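Local atomic coordinates of putative nitroreductase (PDB entry 1VKW), a protein that probably acts as an oxidoreductase related to the FMN-dependent nitroreductases, although its substrate and precise reaction are not established. Residues 146-151 with 195-200; 192-195 with 201-204; 188-193 with 212-217. All coordinates share one frame; numbering follows the deposited sequence.

Contact 1: residues 146-151 with 195-200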
loop_
_atom_site.group_PDB
_atom_site.type_symbol
_atom_site.label_atom_id
_atom_site.label_comp_id
_atom_site.label_asym_id
_atom_site.label_seq_id
_atom_site.Cartn_x
_atom_site.Cartn_y
_atom_site.Cartn_z
ATOM N N VAL A 146 5.997 -3.480 -17.377
ATOM C CA VAL A 146 4.780 -4.285 -17.376
ATOM C C VAL A 146 4.560 -4.817 -15.948
ATOM O O VAL A 146 3.474 -4.662 -15.384
ATOM C CB VAL A 146 4.846 -5.441 -18.381
ATOM C CG1 VAL A 146 3.603 -6.291 -18.295
ATOM C CG2 VAL A 146 5.016 -4.907 -19.816
ATOM N N LYS A 147 5.609 -5.370 -15.346
ATOM C CA LYS A 147 5.491 -5.924 -13.995
ATOM C C LYS A 147 5.086 -4.866 -12.961
ATOM O O LYS A 147 4.184 -5.099 -12.149
ATOM C CB LYS A 147 6.799 -6.589 -13.567
ATOM C CG LYS A 147 6.678 -7.408 -12.287
ATOM C CD LYS A 147 7.934 -8.244 -12.058
ATOM C CE LYS A 147 7.668 -9.435 -11.124
ATOM N NZ LYS A 147 8.882 -10.272 -10.954
ATOM N N ILE A 148 5.741 -3.706 -12.988
ATOM C CA ILE A 148 5.412 -2.629 -12.036
ATOM C C ILE A 148 3.965 -2.170 -12.211
ATOM O O ILE A 148 3.268 -1.967 -11.226
ATOM C CB ILE A 148 6.369 -1.431 -12.174
ATOM C CG1 ILE A 148 7.781 -1.817 -11.718
ATOM C CG2 ILE A 148 5.876 -0.272 -11.348
ATOM C CD1 ILE A 148 8.844 -0.898 -12.237
ATOM N N VAL A 149 3.512 -2.018 -13.454
ATOM C CA VAL A 149 2.144 -1.575 -13.706
ATOM C C VAL A 149 1.119 -2.593 -13.207
ATOM O O VAL A 149 0.098 -2.216 -12.610
ATOM C CB VAL A 149 1.892 -1.255 -15.196
ATOM C CG1 VAL A 149 0.417 -0.899 -15.423
ATOM C CG2 VAL A 149 2.729 -0.051 -15.621
ATOM N N GLU A 150 1.385 -3.870 -13.466
ATOM C CA GLU A 150 0.517 -4.942 -13.004
ATOM C C GLU A 150 0.400 -4.929 -11.486
ATOM O O GLU A 150 -0.686 -5.093 -10.934
ATOM C CB GLU A 150 1.042 -6.304 -13.484
ATOM C CG GLU A 150 0.865 -6.540 -14.978
ATOM C CD GLU A 150 1.657 -7.716 -15.529
ATOM O OE1 GLU A 150 2.297 -8.461 -14.750
ATOM O OE2 GLU A 150 1.628 -7.908 -16.771
HETATM N N MSE A 151 1.522 -4.730 -10.806
HETATM C CA MSE A 151 1.535 -4.700 -9.333
HETATM C C MSE A 151 0.850 -3.454 -8.779
HETATM O O MSE A 151 0.238 -3.504 -7.712
HETATM C CB MSE A 151 2.967 -4.756 -8.807
HETATM C CG MSE A 151 3.684 -6.042 -9.091
HETATM SE SE MSE A 151 2.817 -7.600 -8.266
HETATM C CE MSE A 151 1.733 -8.191 -9.857
ATOM N N ARG A 195 11.847 -0.479 -6.666
ATOM C CA ARG A 195 12.984 -0.577 -5.764
ATOM C C ARG A 195 13.568 -1.989 -5.795
ATOM O O ARG A 195 14.786 -2.164 -5.884
ATOM C CB ARG A 195 12.557 -0.209 -4.337
ATOM C CG ARG A 195 13.691 -0.111 -3.337
ATOM C CD ARG A 195 13.239 0.356 -1.954
ATOM N NE ARG A 195 12.540 -0.701 -1.232
ATOM C CZ ARG A 195 11.982 -0.561 -0.033
ATOM N NH1 ARG A 195 12.025 0.606 0.606
ATOM N NH2 ARG A 195 11.373 -1.599 0.531
ATOM N N GLU A 196 12.680 -2.979 -5.729
ATOM C CA GLU A 196 13.051 -4.390 -5.850
ATOM C C GLU A 196 13.653 -4.729 -7.220
ATOM O O GLU A 196 14.696 -5.388 -7.293
ATOM C CB GLU A 196 11.825 -5.277 -5.584
ATOM C CG GLU A 196 12.062 -6.771 -5.740
ATOM C CD GLU A 196 13.083 -7.321 -4.761
ATOM O OE1 GLU A 196 13.184 -6.787 -3.635
ATOM O OE2 GLU A 196 13.783 -8.296 -5.115
ATOM N N ILE A 197 12.998 -4.298 -8.294
ATOM C CA ILE A 197 13.427 -4.637 -9.647
ATOM C C ILE A 197 14.789 -4.044 -9.986
ATOM O O ILE A 197 15.671 -4.754 -10.456
ATOM C CB ILE A 197 12.371 -4.211 -10.688
ATOM C CG1 ILE A 197 11.170 -5.152 -10.591
ATOM C CG2 ILE A 197 12.946 -4.266 -12.120
ATOM C CD1 ILE A 197 9.968 -4.712 -11.367
ATOM N N PHE A 198 14.956 -2.750 -9.736
ATOM C CA PHE A 198 16.149 -2.035 -10.187
ATOM C C PHE A 198 17.243 -2.058 -9.154
ATOM O O PHE A 198 18.386 -1.715 -9.461
ATOM C CB PHE A 198 15.792 -0.599 -10.612
ATOM C CG PHE A 198 14.975 -0.547 -11.870
ATOM C CD1 PHE A 198 15.570 -0.805 -13.103
ATOM C CD2 PHE A 198 13.607 -0.298 -11.830
ATOM C CE1 PHE A 198 14.825 -0.791 -14.261
ATOM C CE2 PHE A 198 12.867 -0.277 -12.984
ATOM C CZ PHE A 198 13.474 -0.527 -14.208
ATOM N N LYS A 199 16.901 -2.504 -7.943
ATOM C CA LYS A 199 17.823 -2.561 -6.816
ATOM C C LYS A 199 18.441 -1.189 -6.535
ATOM O O LYS A 199 19.582 -1.090 -6.089
ATOM C CB LYS A 199 18.912 -3.636 -7.038
ATOM C CG LYS A 199 18.369 -5.075 -7.144
ATOM C CD LYS A 199 17.901 -5.598 -5.787
ATOM C CE LYS A 199 17.504 -7.064 -5.835
ATOM N NZ LYS A 199 16.051 -7.263 -6.051
ATOM N N ARG A 200 17.674 -0.138 -6.810
ATOM C CA ARG A 200 18.061 1.234 -6.499
ATOM C C ARG A 200 16.856 1.904 -5.853
ATOM O O ARG A 200 15.727 1.449 -6.004
ATOM C CB ARG A 200 18.428 2.013 -7.770
ATOM C CG ARG A 200 19.426 1.346 -8.708
ATOM C CD ARG A 200 20.866 1.615 -8.383
ATOM N NE ARG A 200 21.209 3.017 -8.601
ATOM C CZ ARG A 200 22.348 3.582 -8.217
ATOM N NH1 ARG A 200 23.274 2.875 -7.581
ATOM N NH2 ARG A 200 22.560 4.865 -8.466
#
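I148 and I197 put their aliphatic branches across each other obliquely, and their meeting is the main part of this mostly apolar junction. The tightest touch is between I148 CG1 and I197 CD1, 3.6 Å apart, the end of one chain resting against the shaft of the other. Both isoleucines set CG1 opposite the carbonyl carbon (chi1 -68° for I148 and -73° for I197), and both then run out nearly straight, which carries their terminal methyls into the space between the helices. F198 approaches from another direction: its side chain stands at about a right angle to that of I148, and the ring atom F198 CE2 lies 4.1 Å from I148 CD1. The ring is further steadied by its own neighbour, since I197 CG2 sits 4.0 Å above the plane, over the centre of one face. One branch of I197 thus faces the opposing helix while the other supports the phenyl group. K147, with its chain extended, borders the contact by its methylenes; K147 CD comes within 4.1 Å of I197 CD1, and the ammonium group makes a cation-pi interaction with F16. A long lysine suits this exposed margin because it can be greasy along its length and charged at its tip. Where helix 180-198 ends, K199 takes a left-handed backbone conformation (phi 56°) and folds back, so that K199 NZ bonds to E196 O at 2.6 Å and forms a salt bridge with E196 OE2, reached from above the carboxylate plane. I148 also touches A190, T193 and A194. With I197 these make a four-residue socket in helix 180-198, in which I148 of helix 143-153 acts as the knob: a local knobs-into-holes contact between two helices.

Contact 2: residues 192-195 with 201-204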
loop_
_atom_site.group_PDB
_atom_site.type_symbol
_atom_site.label_atom_id
_atom_site.label_comp_id
_atom_site.label_asym_id
_atom_site.label_seq_id
_atom_site.Cartn_x
_atom_site.Cartn_y
_atom_site.Cartn_z
ATOM N N LEU A 192 7.749 0.520 -4.357
ATOM C CA LEU A 192 8.289 -0.697 -3.751
ATOM C C LEU A 192 8.701 -1.766 -4.777
ATOM O O LEU A 192 9.708 -2.442 -4.596
ATOM C CB LEU A 192 7.295 -1.263 -2.721
ATOM C CG LEU A 192 7.078 -0.421 -1.452
ATOM C CD1 LEU A 192 5.907 -0.952 -0.638
ATOM C CD2 LEU A 192 8.329 -0.341 -0.588
ATOM N N THR A 193 7.940 -1.926 -5.856
ATOM C CA THR A 193 8.304 -2.918 -6.876
ATOM C C THR A 193 9.484 -2.443 -7.718
ATOM O O THR A 193 10.392 -3.229 -8.032
ATOM C CB THR A 193 7.112 -3.276 -7.768
ATOM O OG1 THR A 193 6.561 -2.090 -8.339
ATOM C CG2 THR A 193 5.972 -3.876 -6.944
ATOM N N ALA A 194 9.507 -1.150 -8.043
ATOM C CA ALA A 194 10.641 -0.577 -8.777
ATOM C C ALA A 194 11.948 -0.673 -7.978
ATOM O O ALA A 194 13.016 -0.929 -8.539
ATOM C CB ALA A 194 10.346 0.875 -9.156
ATOM N N ARG A 195 11.847 -0.479 -6.666
ATOM C CA ARG A 195 12.984 -0.577 -5.764
ATOM C C ARG A 195 13.568 -1.989 -5.795
ATOM O O ARG A 195 14.786 -2.164 -5.884
ATOM C CB ARG A 195 12.557 -0.209 -4.337
ATOM C CG ARG A 195 13.691 -0.111 -3.337
ATOM C CD ARG A 195 13.239 0.356 -1.954
ATOM N NE ARG A 195 12.540 -0.701 -1.232
ATOM C CZ ARG A 195 11.982 -0.561 -0.033
ATOM N NH1 ARG A 195 12.025 0.606 0.606
ATOM N NH2 ARG A 195 11.373 -1.599 0.531
ATOM N N GLU A 201 17.102 3.016 -5.183
ATOM C CA GLU A 201 16.054 3.829 -4.592
ATOM C C GLU A 201 15.385 4.740 -5.640
ATOM O O GLU A 201 16.009 5.706 -6.071
ATOM C CB GLU A 201 16.711 4.689 -3.500
ATOM C CG GLU A 201 15.751 5.487 -2.645
ATOM C CD GLU A 201 14.947 4.612 -1.702
ATOM O OE1 GLU A 201 15.140 3.371 -1.695
ATOM O OE2 GLU A 201 14.113 5.174 -0.965
ATOM N N PRO A 202 14.134 4.481 -6.046
ATOM C CA PRO A 202 13.449 5.390 -6.984
ATOM C C PRO A 202 13.254 6.768 -6.361
ATOM O O PRO A 202 13.166 6.877 -5.133
ATOM C CB PRO A 202 12.089 4.708 -7.221
ATOM C CG PRO A 202 12.285 3.300 -6.777
ATOM C CD PRO A 202 13.264 3.359 -5.663
ATOM N N VAL A 203 13.217 7.806 -7.192
ATOM C CA VAL A 203 12.963 9.159 -6.717
ATOM C C VAL A 203 11.534 9.529 -7.082
ATOM O O VAL A 203 11.123 9.346 -8.222
ATOM C CB VAL A 203 13.933 10.190 -7.345
ATOM C CG1 VAL A 203 13.591 11.619 -6.903
ATOM C CG2 VAL A 203 15.362 9.842 -6.983
ATOM N N ILE A 204 10.800 10.063 -6.109
ATOM C CA ILE A 204 9.415 10.429 -6.293
ATOM C C ILE A 204 9.335 11.933 -6.378
ATOM O O ILE A 204 9.843 12.628 -5.490
ATOM C CB ILE A 204 8.559 9.970 -5.106
ATOM C CG1 ILE A 204 8.683 8.463 -4.887
ATOM C CG2 ILE A 204 7.088 10.369 -5.333
ATOM C CD1 ILE A 204 8.686 8.084 -3.415
#
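R195 holds CG opposite its backbone nitrogen (chi1 -173°), continues straight through chi2, and bends only at chi3; E201 starts in the same way but turns one bond sooner, at chi2 (71°). These paths lay the two side chains alongside each other, pointing the same way, with the guanidinium and carboxylate planes 29° apart. Their touch is nevertheless made by the arginine's methylenes: E201 OE1 lies 3.6 Å from R195 CD, whereas R195 NH1 remains 4.8 Å from E201 OE1. The opposite charges probably attract through space, but no salt bridge forms between them. The carboxylate has firmer partners, since E201 OE2 is hydrogen-bonded to the Y191 hydroxyl and forms a salt bridge with K47 NZ. R195 is steadied from its own helix, with L192 CD2 packed 3.4 Å above one face of the guanidinium, offset toward its rim. Beneath this polar margin P202 closes the contact. Its ring crosses the R195 side chain at about a right angle, and P202 CD rests 3.9 Å from R195 CB. The neighbouring ring carbon reaches in against the helix, P202 CG standing 3.9 Å from A194 CB and 3.8 Å from R195 N. Alanine suits this buried position because a single methyl lets the compact proline ring approach the helix backbone; proline in turn offers a rigid, apolar surface and has no N-H to satisfy. L214 of the neighbouring strand touches both A194 and P202, adding to the apolar surface. The arrangement is that of a short helix-to-strand connection, in which the chain leaving helix 180-198 doubles back along it and enters strand 203-207 at the margin of an antiparallel sheet.

Contact 3: residues 188-193 with 212-217; sequences SHAYLT and YCLILN
L214 projects from strand 211-215 onto A190 and Y191 of helix 180-198, packing a helix against an antiparallel sheet in an alpha+beta arrangement. Y212 and C213, which come first in the segment, belong to the sheet and do not touch the helical residues; C213 is joined by a disulfide to C174 in strand 172-176, a covalent link that ties two neighbouring strands together. The contact starts at L214, which turns toward the helix and carries nearly the whole of it. With CG roughly opposite the backbone nitrogen (chi1 -152°) and a turn at the next bond, the leucine splays its two methyls over successive helical residues. L214 CD2 settles against backbone as much as side chain, lying 3.5 Å from A190 O and 3.6 Å from Y191 N, while A190 CB is 4.0 Å from the same methyl. Alanine suits this place because its small side chain lets L214 CD2 come down on the helix backbone, and the branched leucine is wide enough to meet two residues at once. The other methyl, L214 CD1, lies at the edge of the Y191 ring, near its plane, and is 4.1 Å from Y191 CB. At this inner end the tyrosine side chain presents carbon to carbon, so the meeting is apolar. Beyond the strand, L216 still bonds through its backbone to G171, continuing the pairing on the sheet side. Within the helix, T193 OG1 donates to H189 O over 2.8 Å, with a C=O···O angle of 141° and a tilt of 20° from the carbonyl plane; H189 O also accepts from T193 N, at 3.1 Å.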
loop_
_atom_site.group_PDB
_atom_site.type_symbol
_atom_site.label_atom_id
_atom_site.label_comp_id
_atom_site.label_asym_id
_atom_site.label_seq_id
_atom_site.Cartn_x
_atom_site.Cartn_y
_atom_site.Cartn_z
ATOM N N SER A 188 2.837 3.795 -3.774
ATOM C CA SER A 188 3.588 2.897 -2.889
ATOM C C SER A 188 3.911 1.573 -3.565
ATOM O O SER A 188 5.032 1.070 -3.439
ATOM C CB SER A 188 2.851 2.657 -1.561
ATOM O OG SER A 188 1.779 1.734 -1.698
ATOM N N HIS A 189 2.949 1.007 -4.293
ATOM C CA HIS A 189 3.189 -0.235 -5.039
ATOM C C HIS A 189 4.234 -0.064 -6.124
ATOM O O HIS A 189 5.087 -0.928 -6.310
ATOM C CB HIS A 189 1.890 -0.777 -5.661
ATOM C CG HIS A 189 0.924 -1.335 -4.662
ATOM N ND1 HIS A 189 0.164 -2.461 -4.909
ATOM C CD2 HIS A 189 0.596 -0.928 -3.413
ATOM C CE1 HIS A 189 -0.594 -2.715 -3.854
ATOM N NE2 HIS A 189 -0.358 -1.797 -2.936
ATOM N N ALA A 190 4.154 1.040 -6.867
ATOM C CA ALA A 190 5.099 1.293 -7.946
ATOM C C ALA A 190 6.498 1.526 -7.373
ATOM O O ALA A 190 7.482 0.992 -7.866
ATOM C CB ALA A 190 4.658 2.467 -8.762
ATOM N N TYR A 191 6.568 2.321 -6.317
ATOM C CA TYR A 191 7.828 2.590 -5.640
ATOM C C TYR A 191 8.498 1.315 -5.109
ATOM O O TYR A 191 9.663 1.052 -5.381
ATOM C CB TYR A 191 7.610 3.593 -4.508
ATOM C CG TYR A 191 8.806 3.689 -3.609
ATOM C CD1 TYR A 191 9.867 4.541 -3.913
ATOM C CD2 TYR A 191 8.893 2.906 -2.462
ATOM C CE1 TYR A 191 10.985 4.617 -3.081
ATOM C CE2 TYR A 191 10.008 2.962 -1.630
ATOM C CZ TYR A 191 11.048 3.819 -1.943
ATOM O OH TYR A 191 12.135 3.868 -1.102
ATOM N N LEU A 192 7.749 0.520 -4.357
ATOM C CA LEU A 192 8.289 -0.697 -3.751
ATOM C C LEU A 192 8.701 -1.766 -4.777
ATOM O O LEU A 192 9.708 -2.442 -4.596
ATOM C CB LEU A 192 7.295 -1.263 -2.721
ATOM C CG LEU A 192 7.078 -0.421 -1.452
ATOM C CD1 LEU A 192 5.907 -0.952 -0.638
ATOM C CD2 LEU A 192 8.329 -0.341 -0.588
ATOM N N THR A 193 7.940 -1.926 -5.856
ATOM C CA THR A 193 8.304 -2.918 -6.876
ATOM C C THR A 193 9.484 -2.443 -7.718
ATOM O O THR A 193 10.392 -3.229 -8.032
ATOM C CB THR A 193 7.112 -3.276 -7.768
ATOM O OG1 THR A 193 6.561 -2.090 -8.339
ATOM C CG2 THR A 193 5.972 -3.876 -6.944
ATOM N N TYR A 212 2.162 12.235 -9.713
ATOM C CA TYR A 212 3.447 11.957 -9.086
ATOM C C TYR A 212 4.185 11.022 -10.017
ATOM O O TYR A 212 3.608 10.048 -10.496
ATOM C CB TYR A 212 3.260 11.325 -7.711
ATOM C CG TYR A 212 3.041 12.342 -6.619
ATOM C CD1 TYR A 212 1.797 12.933 -6.434
ATOM C CD2 TYR A 212 4.081 12.730 -5.785
ATOM C CE1 TYR A 212 1.589 13.879 -5.442
ATOM C CE2 TYR A 212 3.882 13.669 -4.782
ATOM C CZ TYR A 212 2.634 14.237 -4.611
ATOM O OH TYR A 212 2.431 15.185 -3.624
ATOM N N CYS A 213 5.442 11.353 -10.300
ATOM C CA CYS A 213 6.277 10.542 -11.164
ATOM C C CYS A 213 7.372 9.893 -10.358
ATOM O O CYS A 213 7.908 10.472 -9.408
ATOM C CB CYS A 213 6.893 11.374 -12.295
ATOM S SG CYS A 213 5.686 11.966 -13.511
ATOM N N LEU A 214 7.688 8.674 -10.761
ATOM C CA LEU A 214 8.741 7.899 -10.168
ATOM C C LEU A 214 9.892 7.857 -11.155
ATOM O O LEU A 214 9.730 7.358 -12.266
ATOM C CB LEU A 214 8.227 6.483 -9.930
ATOM C CG LEU A 214 8.825 5.678 -8.798
ATOM C CD1 LEU A 214 8.503 6.345 -7.469
ATOM C CD2 LEU A 214 8.248 4.259 -8.859
ATOM N N ILE A 215 11.041 8.397 -10.769
ATOM C CA ILE A 215 12.245 8.190 -11.559
ATOM C C ILE A 215 12.753 6.791 -11.173
ATOM O O ILE A 215 13.217 6.573 -10.059
ATOM C CB ILE A 215 13.296 9.286 -11.322
ATOM C CG1 ILE A 215 12.708 10.666 -11.651
ATOM C CG2 ILE A 215 14.501 9.056 -12.207
ATOM C CD1 ILE A 215 13.570 11.822 -11.183
ATOM N N LEU A 216 12.650 5.862 -12.113
ATOM C CA LEU A 216 12.741 4.433 -11.825
ATOM C C LEU A 216 14.132 3.936 -11.491
ATOM O O LEU A 216 14.303 3.179 -10.542
ATOM C CB LEU A 216 12.203 3.632 -13.015
ATOM C CG LEU A 216 10.698 3.830 -13.230
ATOM C CD1 LEU A 216 10.297 3.379 -14.624
ATOM C CD2 LEU A 216 9.905 3.109 -12.170
ATOM N N ASN A 217 15.118 4.333 -12.287
ATOM C CA ASN A 217 16.481 3.792 -12.128
ATOM C C ASN A 217 17.450 4.950 -11.966
ATOM O O ASN A 217 18.255 5.219 -12.854
ATOM C CB ASN A 217 16.829 2.935 -13.347
ATOM C CG ASN A 217 18.034 2.046 -13.127
ATOM O OD1 ASN A 217 18.390 1.705 -11.999
ATOM N ND2 ASN A 217 18.658 1.634 -14.230
#

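Helix 180-198 is common to all three contacts and is met from two directions, by helix 143-153 in contact 1 and by the chain entering and forming the sheet in contacts 2 and 3. Contacts 2 and 3 have centres about 4 Å apart; each lies about 8 Å from the centre of contact 1. I148 CD1 of contact 1 packs 3.9 Å from A194 CB of contact 2, while M151 O and H189 ND1, 3.0 Å apart, tie contact 1 to contact 3 by a probable hydrogen bond. Strand pairing joins the other two, with V203 O 2.7 Å from I215 N in a probable hydrogen bond. None of the three has a defined link to an active site.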